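Local atomic coordinates of MxaA (Stigmatella aurantiaca, PDB entry 4W4T), a protein that supplies the terminal NADPH-binding reductase domain of a myxalamid PKS-NRPS assembly line, probably releasing the carrier-bound product by reduction to a primary alcohol. Residues M321-Y330 with V398-S408. Residues are numbered along the deposited sequence; the frame is centred on the assembly and turned at random.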
loop_
_atom_site.group_PDB
_atom_site.type_symbol
_atom_site.label_atom_id
_atom_site.label_comp_id
_atom_site.label_asym_id
_atom_site.label_seq_id
_atom_site.Cartn_x
_atom_site.Cartn_y
_atom_site.Cartn_z
HETATM N N MSE A 321 -0.453 15.263 -23.836
HETATM C CA MSE A 321 -1.472 14.895 -22.861
HETATM C C MSE A 321 -1.851 16.085 -21.991
HETATM O O MSE A 321 -3.023 16.353 -21.784
HETATM C CB MSE A 321 -0.992 13.742 -21.978
HETATM C CG MSE A 321 -1.111 12.386 -22.591
HETATM SE SE MSE A 321 -3.006 11.886 -22.843
HETATM C CE MSE A 321 -3.703 12.172 -21.060
ATOM N N TRP A 322 -0.866 16.806 -21.465
ATOM C CA TRP A 322 -1.205 17.914 -20.590
ATOM C C TRP A 322 -1.901 19.013 -21.392
ATOM O O TRP A 322 -2.835 19.636 -20.887
ATOM C CB TRP A 322 0.034 18.458 -19.865
ATOM C CG TRP A 322 0.974 17.390 -19.354
ATOM C CD1 TRP A 322 2.339 17.416 -19.419
ATOM C CD2 TRP A 322 0.625 16.148 -18.722
ATOM N NE1 TRP A 322 2.862 16.269 -18.858
ATOM C CE2 TRP A 322 1.834 15.473 -18.433
ATOM C CE3 TRP A 322 -0.584 15.539 -18.368
ATOM C CZ2 TRP A 322 1.861 14.220 -17.807
ATOM C CZ3 TRP A 322 -0.553 14.294 -17.752
ATOM C CH2 TRP A 322 0.662 13.652 -17.473
ATOM N N ASN A 323 -1.486 19.224 -22.640
ATOM C CA ASN A 323 -2.195 20.178 -23.500
ATOM C C ASN A 323 -3.677 19.804 -23.603
ATOM O O ASN A 323 -4.543 20.666 -23.511
ATOM C CB ASN A 323 -1.590 20.238 -24.905
ATOM C CG ASN A 323 -0.203 20.872 -24.933
ATOM O OD1 ASN A 323 0.190 21.593 -24.019
ATOM N ND2 ASN A 323 0.539 20.603 -25.996
ATOM N N TYR A 324 -3.961 18.512 -23.801
ATOM C CA TYR A 324 -5.348 18.081 -24.004
ATOM C C TYR A 324 -6.155 18.309 -22.733
ATOM O O TYR A 324 -7.333 18.656 -22.783
ATOM C CB TYR A 324 -5.425 16.599 -24.419
ATOM C CG TYR A 324 -4.697 16.253 -25.708
ATOM C CD1 TYR A 324 -4.510 17.209 -26.704
ATOM C CD2 TYR A 324 -4.178 14.977 -25.917
ATOM C CE1 TYR A 324 -3.851 16.897 -27.886
ATOM C CE2 TYR A 324 -3.510 14.654 -27.098
ATOM C CZ TYR A 324 -3.349 15.626 -28.074
ATOM O OH TYR A 324 -2.681 15.325 -29.236
HETATM N N MSE A 325 -5.516 18.098 -21.583
HETATM C CA MSE A 325 -6.203 18.263 -20.314
HETATM C C MSE A 325 -6.421 19.740 -19.940
HETATM O O MSE A 325 -7.457 20.095 -19.378
HETATM C CB MSE A 325 -5.429 17.516 -19.225
HETATM C CG MSE A 325 -5.466 16.013 -19.527
HETATM SE SE MSE A 325 -4.493 15.031 -18.172
HETATM C CE MSE A 325 -5.699 15.383 -16.676
ATOM N N ARG A 326 -5.468 20.601 -20.276
ATOM C CA ARG A 326 -5.677 22.039 -20.076
ATOM C C ARG A 326 -6.810 22.529 -20.953
ATOM O O ARG A 326 -7.587 23.401 -20.551
ATOM C CB ARG A 326 -4.415 22.847 -20.392
ATOM C CG ARG A 326 -3.256 22.556 -19.464
ATOM C CD ARG A 326 -2.103 23.515 -19.709
ATOM N NE ARG A 326 -0.894 23.019 -19.062
ATOM C CZ ARG A 326 0.064 22.362 -19.705
ATOM N NH1 ARG A 326 -0.034 22.155 -21.014
ATOM N NH2 ARG A 326 1.130 21.933 -19.050
ATOM N N ALA A 327 -6.876 21.993 -22.165
ATOM C CA ALA A 327 -7.887 22.446 -23.118
ATOM C C ALA A 327 -9.271 22.097 -22.596
ATOM O O ALA A 327 -10.228 22.849 -22.775
ATOM C CB ALA A 327 -7.648 21.839 -24.492
ATOM N N PHE A 328 -9.366 20.959 -21.915
ATOM C CA PHE A 328 -10.605 20.580 -21.265
ATOM C C PHE A 328 -10.913 21.513 -20.102
ATOM O O PHE A 328 -12.072 21.726 -19.768
ATOM C CB PHE A 328 -10.535 19.129 -20.768
ATOM C CG PHE A 328 -11.824 18.639 -20.179
ATOM C CD1 PHE A 328 -12.844 18.193 -21.003
ATOM C CD2 PHE A 328 -12.026 18.650 -18.814
ATOM C CE1 PHE A 328 -14.045 17.734 -20.464
ATOM C CE2 PHE A 328 -13.222 18.197 -18.266
ATOM C CZ PHE A 328 -14.231 17.745 -19.095
ATOM N N GLY A 329 -9.878 22.062 -19.468
ATOM C CA GLY A 329 -10.089 23.069 -18.444
ATOM C C GLY A 329 -9.312 22.915 -17.150
ATOM O O GLY A 329 -9.536 23.674 -16.204
ATOM N N TYR A 330 -8.404 21.945 -17.091
ATOM C CA TYR A 330 -7.644 21.709 -15.870
ATOM C C TYR A 330 -6.258 22.333 -15.934
ATOM O O TYR A 330 -5.495 22.079 -16.863
ATOM C CB TYR A 330 -7.509 20.211 -15.603
ATOM C CG TYR A 330 -8.818 19.523 -15.291
ATOM C CD1 TYR A 330 -9.593 19.930 -14.219
ATOM C CD2 TYR A 330 -9.266 18.455 -16.059
ATOM C CE1 TYR A 330 -10.787 19.308 -13.925
ATOM C CE2 TYR A 330 -10.464 17.830 -15.778
ATOM C CZ TYR A 330 -11.218 18.264 -14.703
ATOM O OH TYR A 330 -12.403 17.643 -14.403
ATOM N N VAL A 398 -5.275 9.283 -30.141
ATOM C CA VAL A 398 -5.297 10.057 -28.910
ATOM C C VAL A 398 -5.219 11.526 -29.314
ATOM O O VAL A 398 -4.254 11.957 -29.949
ATOM C CB VAL A 398 -4.156 9.688 -27.965
ATOM C CG1 VAL A 398 -4.211 10.556 -26.692
ATOM C CG2 VAL A 398 -4.242 8.214 -27.594
ATOM N N ASP A 399 -6.265 12.273 -28.994
ATOM C CA ASP A 399 -6.300 13.695 -29.303
ATOM C C ASP A 399 -7.156 14.427 -28.279
ATOM O O ASP A 399 -7.678 13.810 -27.356
ATOM C CB ASP A 399 -6.820 13.937 -30.735
ATOM C CG ASP A 399 -8.162 13.269 -31.007
ATOM O OD1 ASP A 399 -8.973 13.084 -30.068
ATOM O OD2 ASP A 399 -8.413 12.933 -32.184
ATOM N N ALA A 400 -7.300 15.744 -28.429
ATOM C CA ALA A 400 -8.070 16.494 -27.448
ATOM C C ALA A 400 -9.506 15.956 -27.321
ATOM O O ALA A 400 -10.065 15.910 -26.233
ATOM C CB ALA A 400 -8.069 17.993 -27.799
ATOM N N SER A 401 -10.087 15.522 -28.433
ATOM C CA SER A 401 -11.444 14.994 -28.411
ATOM C C SER A 401 -11.573 13.719 -27.565
ATOM O O SER A 401 -12.500 13.612 -26.756
ATOM C CB SER A 401 -11.931 14.705 -29.837
ATOM O OG SER A 401 -13.295 14.316 -29.819
ATOM N N LEU A 402 -10.678 12.755 -27.774
ATOM C CA LEU A 402 -10.691 11.516 -26.967
ATOM C C LEU A 402 -10.536 11.863 -25.489
ATOM O O LEU A 402 -11.285 11.385 -24.639
ATOM C CB LEU A 402 -9.579 10.544 -27.386
ATOM C CG LEU A 402 -9.586 9.204 -26.612
ATOM C CD1 LEU A 402 -10.773 8.361 -27.051
ATOM C CD2 LEU A 402 -8.290 8.436 -26.764
ATOM N N ILE A 403 -9.567 12.717 -25.179
ATOM C CA ILE A 403 -9.351 13.085 -23.786
ATOM C C ILE A 403 -10.578 13.800 -23.214
ATOM O O ILE A 403 -10.942 13.579 -22.070
ATOM C CB ILE A 403 -8.098 13.950 -23.616
ATOM C CG1 ILE A 403 -6.860 13.152 -24.037
ATOM C CG2 ILE A 403 -7.957 14.451 -22.168
ATOM C CD1 ILE A 403 -6.807 11.736 -23.512
ATOM N N SER A 404 -11.250 14.621 -24.013
ATOM C CA SER A 404 -12.463 15.281 -23.524
ATOM C C SER A 404 -13.565 14.259 -23.236
ATOM O O SER A 404 -14.278 14.365 -22.239
ATOM C CB SER A 404 -12.960 16.327 -24.523
ATOM O OG SER A 404 -14.127 16.958 -24.024
ATOM N N THR A 405 -13.694 13.272 -24.112
ATOM C CA THR A 405 -14.650 12.187 -23.898
ATOM C C THR A 405 -14.379 11.505 -22.560
ATOM O O THR A 405 -15.291 11.324 -21.745
ATOM C CB THR A 405 -14.596 11.176 -25.052
ATOM O OG1 THR A 405 -15.037 11.821 -26.252
ATOM C CG2 THR A 405 -15.500 9.958 -24.766
ATOM N N TYR A 406 -13.115 11.176 -22.312
ATOM C CA TYR A 406 -12.707 10.536 -21.053
ATOM C C TYR A 406 -12.995 11.426 -19.852
ATOM O O TYR A 406 -13.676 11.020 -18.912
ATOM C CB TYR A 406 -11.217 10.190 -21.089
ATOM C CG TYR A 406 -10.827 9.031 -21.992
ATOM C CD1 TYR A 406 -11.786 8.214 -22.581
ATOM C CD2 TYR A 406 -9.488 8.738 -22.230
ATOM C CE1 TYR A 406 -11.420 7.149 -23.389
ATOM C CE2 TYR A 406 -9.111 7.665 -23.028
ATOM C CZ TYR A 406 -10.078 6.869 -23.597
ATOM O OH TYR A 406 -9.710 5.791 -24.378
ATOM N N LEU A 407 -12.473 12.651 -19.877
ATOM C CA LEU A 407 -12.659 13.545 -18.745
ATOM C C LEU A 407 -14.143 13.855 -18.484
ATOM O O LEU A 407 -14.552 13.916 -17.335
ATOM C CB LEU A 407 -11.866 14.840 -18.963
ATOM C CG LEU A 407 -10.351 14.631 -19.036
ATOM C CD1 LEU A 407 -9.603 15.954 -19.300
ATOM C CD2 LEU A 407 -9.836 13.975 -17.762
ATOM N N SER A 408 -14.939 14.041 -19.540
ATOM C CA SER A 408 -16.364 14.359 -19.370
ATOM C C SER A 408 -17.100 13.255 -18.596
ATOM O O SER A 408 -17.921 13.534 -17.717
ATOM C CB SER A 408 -17.047 14.580 -20.727
ATOM O OG SER A 408 -16.391 15.593 -21.492
HETATM O O HOH W 1 -9.635 17.803 -24.108
HETATM O O HOH W 2 -3.581 14.130 -31.974
HETATM O O HOH W 3 -1.141 13.162 -29.577
#
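Y324 and A400 bring the two backbones closest, with their CA atoms 4.7 Å apart, where the middle of helix 321-328 meets the first turn of helix 400-408. The axes approach to 8.9 Å and cross at -58°, and the next near pair, F328 and S404, lies one turn further along both helices. Y324 lays one ring face over the start of the second helix: the peptide between D399 and A400 sits above the ring centre, with A400 N 3.6 Å from Y324 CD1. The CB of D399 leaves the backbone on the side away from Y324, and its OD1 N-caps the helix, accepting from L402 N at 2.9 Å. I403 CG1 packs against CD2 and CB of Y324, while I403 CD1 turns to the bent selenomethionine M321, 3.9 Å from its SE, and I403 CG2 meets CG of M325. At the other end of the interface, F328 swings CG anti to its backbone N (chi1 -176°), which carries the ring across to L407; L407 CB stands 3.6 Å from the ring centroid in a CH-pi contact, and L407 CD1 packs against F328 CB and CG. The ring edge faces the hydroxyls of S404 and S408; S408 OG donates back to S404 O. Y330 sets its ring edge against L407 CD1, its OH bonded to K417 O. Waters join the segments: one donates to both Y324 O and A400 O, another links Y324 OH to V398 O. L266 and V270 of helix 261-272 extend the apolar layer around M325. This helix-helix packing, away from the NADPH site, sets helix 400-412 on helix 318-328 within the C-terminal subdomain that follows the Rossmann fold, as in extended short-chain dehydrogenases.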